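Local coordinates for 14 KDA fatty acid binding protein (Schistosoma mansoni, PDB 1VYF), which binds long-chain fatty acids such as oleic and arachidonic acid inside a beta-barrel and may take part in their transport, at residues A[25-28]-A[29-33]. Numbering follows the deposited sequence.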
loop_
_atom_site.group_PDB
_atom_site.type_symbol
_atom_site.label_atom_id
_atom_site.label_comp_id
_atom_site.label_asym_id
_atom_site.label_seq_id
_atom_site.Cartn_x
_atom_site.Cartn_y
_atom_site.Cartn_z
ATOM N N LEU A 25 -2.661 -3.554 14.455
ATOM C CA LEU A 25 -3.350 -2.308 14.113
ATOM C C LEU A 25 -4.743 -2.161 14.710
ATOM O O LEU A 25 -5.367 -1.089 14.579
ATOM C CB LEU A 25 -3.458 -2.164 12.584
ATOM C CG LEU A 25 -2.137 -1.919 11.867
ATOM C CD1 LEU A 25 -2.320 -1.990 10.340
ATOM C CD2 LEU A 25 -1.515 -0.602 12.290
ATOM N N GLY A 26 -5.249 -3.247 15.284
ATOM C CA GLY A 26 -6.544 -3.275 15.930
ATOM C C GLY A 26 -7.699 -3.519 14.975
ATOM O O GLY A 26 -8.854 -3.220 15.336
ATOM N N VAL A 27 -7.411 -4.011 13.761
ATOM C CA VAL A 27 -8.432 -4.248 12.760
ATOM C C VAL A 27 -9.407 -5.311 13.228
ATOM O O VAL A 27 -9.012 -6.320 13.812
ATOM C CB VAL A 27 -7.826 -4.666 11.380
ATOM C CG1 VAL A 27 -8.918 -4.917 10.345
ATOM C CG2 VAL A 27 -6.885 -3.587 10.874
ATOM N N SER A 28 -10.688 -5.110 12.946
ATOM C CA SER A 28 -11.707 -5.990 13.446
ATOM C C SER A 28 -11.465 -7.401 12.920
ATOM O O SER A 28 -10.861 -7.591 11.853
ATOM C CB SER A 28 -13.095 -5.509 13.028
ATOM O OG SER A 28 -13.356 -5.831 11.677
ATOM N N TRP A 29 -11.929 -8.378 13.682
ATOM C CA TRP A 29 -11.880 -9.766 13.267
ATOM C C TRP A 29 -12.408 -9.970 11.855
ATOM O O TRP A 29 -11.740 -10.616 11.044
ATOM C CB TRP A 29 -12.673 -10.664 14.237
ATOM C CG TRP A 29 -12.680 -12.079 13.791
ATOM C CD1 TRP A 29 -13.704 -12.751 13.213
ATOM C CD2 TRP A 29 -11.589 -12.989 13.861
ATOM N NE1 TRP A 29 -13.329 -14.048 12.937
ATOM C CE2 TRP A 29 -12.029 -14.216 13.317
ATOM C CE3 TRP A 29 -10.276 -12.897 14.332
ATOM C CZ2 TRP A 29 -11.210 -15.332 13.226
ATOM C CZ3 TRP A 29 -9.460 -14.014 14.253
ATOM C CH2 TRP A 29 -9.930 -15.213 13.700
ATOM N N ALA A 30 -13.611 -9.455 11.563
ATOM C CA ALA A 30 -14.252 -9.707 10.272
ATOM C C ALA A 30 -13.506 -9.047 9.106
ATOM O O ALA A 30 -13.394 -9.631 8.036
ATOM C CB ALA A 30 -15.738 -9.265 10.285
ATOM N N THR A 31 -13.007 -7.826 9.297
ATOM C CA THR A 31 -12.216 -7.172 8.260
ATOM C C THR A 31 -10.851 -7.866 8.084
ATOM O O THR A 31 -10.311 -7.909 6.967
ATOM C CB THR A 31 -12.013 -5.680 8.549
ATOM O OG1 THR A 31 -13.288 -5.027 8.557
ATOM C CG2 THR A 31 -11.256 -5.025 7.391
ATOM N N ARG A 32 -10.297 -8.377 9.180
ATOM C CA ARG A 32 -9.046 -9.136 9.135
ATOM C C ARG A 32 -9.222 -10.363 8.246
ATOM O O ARG A 32 -8.360 -10.648 7.388
ATOM C CB ARG A 32 -8.582 -9.535 10.541
ATOM C CG ARG A 32 -7.736 -8.494 11.190
ATOM C CD ARG A 32 -7.453 -8.716 12.671
ATOM N NE ARG A 32 -6.706 -9.954 12.879
ATOM C CZ ARG A 32 -6.876 -10.760 13.918
ATOM N NH1 ARG A 32 -7.736 -10.458 14.879
ATOM N NH2 ARG A 32 -6.160 -11.874 14.013
ATOM N N GLN A 33 -10.350 -11.063 8.388
ATOM C CA GLN A 33 -10.561 -12.273 7.591
ATOM C C GLN A 33 -10.635 -11.934 6.105
ATOM O O GLN A 33 -10.069 -12.666 5.279
ATOM C CB GLN A 33 -11.810 -13.066 8.003
ATOM C CG GLN A 33 -11.827 -13.628 9.461
ATOM C CD GLN A 33 -10.466 -14.068 10.021
ATOM O OE1 GLN A 33 -9.957 -15.131 9.669
ATOM N NE2 GLN A 33 -9.891 -13.257 10.893
HETATM O O HOH W 1 -8.896 -8.022 15.735
#
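Ser28 is the N-cap of helix 29-35, and its carbonyl O takes the first helical bond, from Arg32 N at 2.8 Å; two residues earlier, positive-phi Gly26 ends helix 18-24 in a Schellman motif. The Ser28 hydroxyl turns back over the first turn: chi1 of 77° tucks OG in over the helix start, where it accepts from Thr31 N at 3.1 Å, nearly straight at 163°. Thr31 OG1 is only weakly engaged with that same OG. The methyl side of Thr31 meets Val27, the two side chains crossing at about a right angle, Thr31 CG2 3.8 Å from Val27 CG1. Arg32 bends at chi3 and runs alongside the loop, its CD 3.1 Å from Val27 O; a water joins that carbonyl to Arg32 NH1, while NH2 makes a salt bridge with Asp19. One turn on from Trp29, Gln33 NE2 sits over the indole ring and donates to Trp29 O, across the carbonyl plane from Gln33 N. The whole forms the elbow of the barrel's helix-turn-helix lid: Val27 and Arg32 pack on Met22 of helix 18-24, Leu25 and Thr31 touch the bound oleic acid, and Val27 and Thr31 reach Asp78 between strands 72-75 and 81-88.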